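Imidazolonepropionase (Unidentified, PDB 2Q09) hydrolyses the carbon-nitrogen ring bond of imidazolone-5-propanoate to give N-formimidoyl-L-glutamate, the third step of histidine degradation, with an iron(III) ion bound in its active site. Local coordinates at residues A[172-177]-A[240-245]; A[223-228]-A[252-257]. All coordinates share one frame; numbering follows the deposited sequence.

Contact 1 (A[172-177]-A[240-245]); sequences TLLAAH and KGHMDQ. With FE (Fe (III) ion), chain B; DI6 (3-[(4S)-2,5-dioxoimidazolidin-4-yl]propanoic acid), chain C.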
loop_
_atom_site.group_PDB
_atom_site.type_symbol
_atom_site.label_atom_id
_atom_site.label_comp_id
_atom_site.label_asym_id
_atom_site.label_seq_id
_atom_site.Cartn_x
_atom_site.Cartn_y
_atom_site.Cartn_z
ATOM N N THR A 172 4.440 -0.902 8.794
ATOM C CA THR A 172 4.404 0.505 9.125
ATOM C C THR A 172 3.760 0.712 10.487
ATOM O O THR A 172 2.636 0.264 10.730
ATOM C CB THR A 172 3.619 1.300 8.067
ATOM O OG1 THR A 172 4.252 1.149 6.786
ATOM C CG2 THR A 172 3.596 2.776 8.425
ATOM N N LEU A 173 4.480 1.389 11.375
ATOM C CA LEU A 173 3.977 1.668 12.710
ATOM C C LEU A 173 3.025 2.858 12.660
ATOM O O LEU A 173 3.438 3.976 12.357
ATOM C CB LEU A 173 5.135 1.994 13.653
ATOM C CG LEU A 173 4.716 2.328 15.083
ATOM C CD1 LEU A 173 4.170 1.080 15.752
ATOM C CD2 LEU A 173 5.920 2.861 15.864
ATOM N N LEU A 174 1.754 2.613 12.960
ATOM C CA LEU A 174 0.758 3.676 12.945
ATOM C C LEU A 174 0.113 3.822 14.321
ATOM O O LEU A 174 -1.110 3.782 14.453
ATOM C CB LEU A 174 -0.316 3.368 11.898
ATOM C CG LEU A 174 -1.432 4.399 11.693
ATOM C CD1 LEU A 174 -0.854 5.694 11.140
ATOM C CD2 LEU A 174 -2.473 3.837 10.734
ATOM N N ALA A 175 0.940 3.976 15.351
ATOM C CA ALA A 175 0.435 4.129 16.712
ATOM C C ALA A 175 -0.300 5.459 16.839
ATOM O O ALA A 175 -1.197 5.609 17.669
ATOM C CB ALA A 175 1.589 4.060 17.712
ATOM N N ALA A 176 0.082 6.423 16.008
ATOM C CA ALA A 176 -0.554 7.740 16.022
ATOM C C ALA A 176 -1.761 7.770 15.078
ATOM O O ALA A 176 -1.933 8.697 14.295
ATOM C CB ALA A 176 0.458 8.817 15.625
ATOM N N HIS A 177 -2.595 6.737 15.164
ATOM C CA HIS A 177 -3.793 6.624 14.332
ATOM C C HIS A 177 -4.943 7.355 15.014
ATOM O O HIS A 177 -5.867 7.850 14.366
ATOM C CB HIS A 177 -4.155 5.145 14.160
ATOM C CG HIS A 177 -5.088 4.873 13.023
ATOM N ND1 HIS A 177 -5.555 3.608 12.739
ATOM C CD2 HIS A 177 -5.612 5.689 12.079
ATOM C CE1 HIS A 177 -6.326 3.656 11.667
ATOM N NE2 HIS A 177 -6.377 4.907 11.246
ATOM N N LYS A 240 5.836 8.635 6.753
ATOM C CA LYS A 240 4.761 8.865 5.795
ATOM C C LYS A 240 3.584 9.364 6.626
ATOM O O LYS A 240 3.702 9.507 7.845
ATOM C CB LYS A 240 4.373 7.565 5.084
ATOM C CG LYS A 240 3.663 6.561 5.986
ATOM C CD LYS A 240 3.274 5.293 5.241
ATOM C CE LYS A 240 4.514 4.507 4.827
ATOM N NZ LYS A 240 4.155 3.230 4.152
ATOM N N GLY A 241 2.452 9.636 5.989
ATOM C CA GLY A 241 1.319 10.107 6.764
ATOM C C GLY A 241 -0.028 10.166 6.075
ATOM O O GLY A 241 -0.118 10.307 4.851
ATOM N N HIS A 242 -1.079 10.034 6.879
ATOM C CA HIS A 242 -2.452 10.132 6.391
ATOM C C HIS A 242 -2.709 11.636 6.392
ATOM O O HIS A 242 -3.039 12.208 7.431
ATOM C CB HIS A 242 -3.424 9.452 7.359
ATOM C CG HIS A 242 -3.488 7.961 7.219
ATOM N ND1 HIS A 242 -2.419 7.133 7.482
ATOM C CD2 HIS A 242 -4.519 7.151 6.878
ATOM C CE1 HIS A 242 -2.791 5.873 7.313
ATOM N NE2 HIS A 242 -4.059 5.857 6.949
HETATM N N MSE A 243 -2.557 12.278 5.237
HETATM C CA MSE A 243 -2.727 13.727 5.163
HETATM C C MSE A 243 -3.888 14.287 4.350
HETATM O O MSE A 243 -4.324 13.702 3.353
HETATM C CB MSE A 243 -1.441 14.363 4.634
HETATM C CG MSE A 243 -0.716 15.226 5.648
HETATM SE SE MSE A 243 -0.195 14.195 7.177
HETATM C CE MSE A 243 1.299 13.309 6.397
ATOM N N ASP A 244 -4.373 15.439 4.805
ATOM C CA ASP A 244 -5.446 16.169 4.143
ATOM C C ASP A 244 -6.658 15.356 3.702
ATOM O O ASP A 244 -7.198 15.584 2.616
ATOM C CB ASP A 244 -4.873 16.914 2.933
ATOM C CG ASP A 244 -3.710 17.821 3.301
ATOM O OD1 ASP A 244 -3.850 18.604 4.264
ATOM O OD2 ASP A 244 -2.658 17.757 2.626
ATOM N N GLN A 245 -7.090 14.413 4.532
ATOM C CA GLN A 245 -8.255 13.606 4.189
ATOM C C GLN A 245 -9.550 14.351 4.525
ATOM O O GLN A 245 -10.506 14.323 3.747
ATOM C CB GLN A 245 -8.217 12.262 4.928
ATOM C CG GLN A 245 -9.390 11.341 4.615
ATOM C CD GLN A 245 -9.366 10.056 5.432
ATOM O OE1 GLN A 245 -8.795 10.012 6.521
ATOM N NE2 GLN A 245 -10.002 9.009 4.914
HETATM FE FE FE B . -5.330 4.267 5.813
HETATM N N1 DI6 C . -8.362 7.443 7.740
HETATM C C2 DI6 C . -9.224 6.482 7.342
HETATM O O2 DI6 C . -10.086 6.576 6.488
HETATM C C3 DI6 C . -8.879 5.230 8.186
HETATM N N4 DI6 C . -7.769 5.721 9.033
HETATM C C5 DI6 C . -7.537 7.007 8.701
HETATM O O5 DI6 C . -6.666 7.694 9.213
HETATM C C6 DI6 C . -10.079 4.779 9.006
HETATM C C7 DI6 C . -9.784 3.543 9.858
HETATM C C8 DI6 C . -10.966 3.041 10.701
HETATM O O9 DI6 C . -10.893 1.884 11.159
HETATM O O10 DI6 C . -11.962 3.779 10.912
HETATM O O HOH W 1 6.219 0.841 4.864
HETATM O O HOH W 2 -7.459 5.445 5.619
#
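Lys-240 and Thr-172 reach toward each other tip to tip across the inside of the barrel, from strands 238-243 and 168-176, which are separated by strand 210-213; Thr-172 and Lys-240 have CA atoms 9.0 Å apart. The lysine chain runs extended except for a bend at chi3 (67°), which brings NZ to 3.4 Å from Thr-172 OG1. A water joins the two, donating to Thr-172 OG1 at 2.8 Å and accepting from Lys-240 NZ. Both polar ends also meet Glu-139 OE2, the lysine by a salt bridge and the threonine by a hydrogen bond, so this buried charge has an acidic partner.

Two residues on, His-242 turns its ring into the barrel and binds the iron through NE2 at 2.3 Å; His-72, His-74, Asp-317 and a water are the other ligands. Leu-174 crosses this ring at about a right angle, its CD2 4.0 Å from His-242 CE1. The same methyl sits over the centre of the His-177 ring, 3.6 Å above its plane, and packs against both histidines. Their rings are oblique, with planes at 40°.

Gln-245, extended beyond CG, presents its amide to the inhibitor as a paired donor and acceptor: OE1 receives DI6 N1, and NE2 gives to DI6 O2 at 2.9 Å and a nearly straight 175°. From just past the C-terminal end of strand 168-176, the same end of the barrel, His-177 NE2 accepts a hydrogen bond from DI6 N4 at 2.7 Å, with the ligand nitrogen near the ring plane. His-177 ND1 is bonded to Gly-143 O, consistent with a proton on ND1 that leaves NE2 as acceptor. The two segments read both ring N-H groups of the inhibitor, beside the iron and its water, and a substrate imidazolone is probably oriented similarly.

Contact 2 (A[223-228]-A[252-257]); sequences AQTEQV and STLAAN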
loop_
_atom_site.group_PDB
_atom_site.type_symbol
_atom_site.label_atom_id
_atom_site.label_comp_id
_atom_site.label_asym_id
_atom_site.label_seq_id
_atom_site.Cartn_x
_atom_site.Cartn_y
_atom_site.Cartn_z
ATOM N N ALA A 223 1.926 19.787 15.194
ATOM C CA ALA A 223 2.977 19.782 16.209
ATOM C C ALA A 223 3.215 18.374 16.746
ATOM O O ALA A 223 4.356 17.940 16.869
ATOM C CB ALA A 223 2.608 20.730 17.350
ATOM N N GLN A 224 2.139 17.665 17.062
ATOM C CA GLN A 224 2.261 16.309 17.579
ATOM C C GLN A 224 2.805 15.385 16.500
ATOM O O GLN A 224 3.510 14.420 16.794
ATOM C CB GLN A 224 0.901 15.817 18.061
ATOM C CG GLN A 224 0.316 16.692 19.153
ATOM C CD GLN A 224 -1.082 16.278 19.542
ATOM O OE1 GLN A 224 -1.942 16.082 18.686
ATOM N NE2 GLN A 224 -1.322 16.153 20.842
ATOM N N THR A 225 2.474 15.680 15.249
ATOM C CA THR A 225 2.947 14.880 14.127
ATOM C C THR A 225 4.454 15.065 13.992
ATOM O O THR A 225 5.185 14.116 13.723
ATOM C CB THR A 225 2.262 15.307 12.802
ATOM O OG1 THR A 225 0.849 15.070 12.889
ATOM C CG2 THR A 225 2.831 14.521 11.631
ATOM N N GLU A 226 4.916 16.292 14.196
ATOM C CA GLU A 226 6.336 16.582 14.092
ATOM C C GLU A 226 7.141 15.834 15.145
ATOM O O GLU A 226 8.248 15.382 14.876
ATOM C CB GLU A 226 6.574 18.078 14.239
ATOM C CG GLU A 226 8.030 18.450 14.375
ATOM C CD GLU A 226 8.229 19.944 14.421
ATOM O OE1 GLU A 226 7.535 20.609 15.216
ATOM O OE2 GLU A 226 9.082 20.449 13.668
ATOM N N GLN A 227 6.581 15.711 16.345
ATOM C CA GLN A 227 7.252 15.006 17.428
ATOM C C GLN A 227 7.512 13.559 17.026
ATOM O O GLN A 227 8.579 13.010 17.287
ATOM C CB GLN A 227 6.394 15.054 18.696
ATOM C CG GLN A 227 6.384 16.410 19.385
ATOM C CD GLN A 227 7.778 16.885 19.734
ATOM O OE1 GLN A 227 8.342 17.740 19.056
ATOM N NE2 GLN A 227 8.350 16.317 20.785
ATOM N N VAL A 228 6.527 12.939 16.386
ATOM C CA VAL A 228 6.668 11.560 15.944
ATOM C C VAL A 228 7.763 11.402 14.896
ATOM O O VAL A 228 8.652 10.571 15.059
ATOM C CB VAL A 228 5.341 11.021 15.375
ATOM C CG1 VAL A 228 5.584 9.704 14.647
ATOM C CG2 VAL A 228 4.342 10.814 16.503
ATOM N N SER A 252 1.065 17.773 4.817
ATOM C CA SER A 252 1.812 17.330 3.648
ATOM C C SER A 252 3.143 18.070 3.520
ATOM O O SER A 252 4.148 17.482 3.134
ATOM C CB SER A 252 0.975 17.522 2.381
ATOM O OG SER A 252 -0.117 16.620 2.361
ATOM N N THR A 253 3.152 19.361 3.842
ATOM C CA THR A 253 4.384 20.146 3.759
ATOM C C THR A 253 5.376 19.728 4.839
ATOM O O THR A 253 6.586 19.740 4.622
ATOM C CB THR A 253 4.096 21.656 3.892
ATOM O OG1 THR A 253 3.299 22.085 2.780
ATOM C CG2 THR A 253 5.398 22.451 3.921
ATOM N N LEU A 254 4.861 19.357 6.005
ATOM C CA LEU A 254 5.717 18.918 7.100
ATOM C C LEU A 254 6.368 17.595 6.712
ATOM O O LEU A 254 7.582 17.414 6.847
ATOM C CB LEU A 254 4.889 18.735 8.373
ATOM C CG LEU A 254 5.597 18.099 9.573
ATOM C CD1 LEU A 254 6.737 18.992 10.051
ATOM C CD2 LEU A 254 4.585 17.883 10.687
ATOM N N ALA A 255 5.547 16.669 6.226
ATOM C CA ALA A 255 6.030 15.363 5.808
ATOM C C ALA A 255 7.086 15.513 4.720
ATOM O O ALA A 255 8.114 14.834 4.742
ATOM C CB ALA A 255 4.864 14.511 5.303
ATOM N N ALA A 256 6.835 16.407 3.769
ATOM C CA ALA A 256 7.783 16.633 2.686
ATOM C C ALA A 256 9.115 17.144 3.236
ATOM O O ALA A 256 10.179 16.799 2.725
ATOM C CB ALA A 256 7.210 17.631 1.680
ATOM N N ASN A 257 9.058 17.967 4.281
ATOM C CA ASN A 257 10.274 18.509 4.878
ATOM C C ASN A 257 11.046 17.454 5.652
ATOM O O ASN A 257 12.224 17.629 5.953
ATOM C CB ASN A 257 9.945 19.683 5.798
ATOM C CG ASN A 257 9.460 20.898 5.035
ATOM O OD1 ASN A 257 9.915 21.169 3.924
ATOM N ND2 ASN A 257 8.542 21.648 5.632
#
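This is a small van der Waals contact between helices 222-234 and 251-257 on the outer layer of the barrel, with no polar interaction between the two segments, and Leu-254 is the one residue of 252-257 that takes part. The two segments bury 119 Å², and their backbones come nearest at Glu-226 and Leu-254, whose CA atoms are 7.4 Å apart. Leu-254 has CG anti to its backbone nitrogen (chi1 172°), which extends the side chain across the gap, and its CD2 methyl does the touching. That methyl lies 3.9 Å from Thr-225 CG2, the two side chains sliding past one another in opposite directions, and it also rests 4.1 Å from Glu-226 CB.

In the TIM-barrel fold of the amidohydrolases, such helices line the outside of the parallel strands, and here strand 238-243 falls between the two helices in sequence. Thr-225 is turned so that the methyl faces Leu-254 while OG1, anti to the carbonyl carbon (chi1 -63°), is hydrogen-bonded to the backbone O of Ser-221, the residue just before the helix. The threonine also packs inward on Val-213 and Cys-215, whereas Glu-226, partly exposed, meets the leucine methyl with its backbone N, CA and CB.

How the contacts relate
The centres of contacts 1 and 2 are 11 Å apart, inside and outside the same part of the barrel wall. Their segments alternate along the chain: 172-177, then 223-228, 240-245 and 252-257, so that strand 238-243 directly follows one helix of contact 2 and precedes the other. The two contacts also touch. Asp-244 OD2 lies 2.8 Å from Ser-252 OG, a probable hydrogen bond, and the side chain of selenomethionine Met-243 packs on Ala-255 CB through CE. Strand 238-243 thus presents His-242 to the iron on its inner side and Met-243 to helix 251-257 on its outer side, joining the active site to the surrounding helical layer.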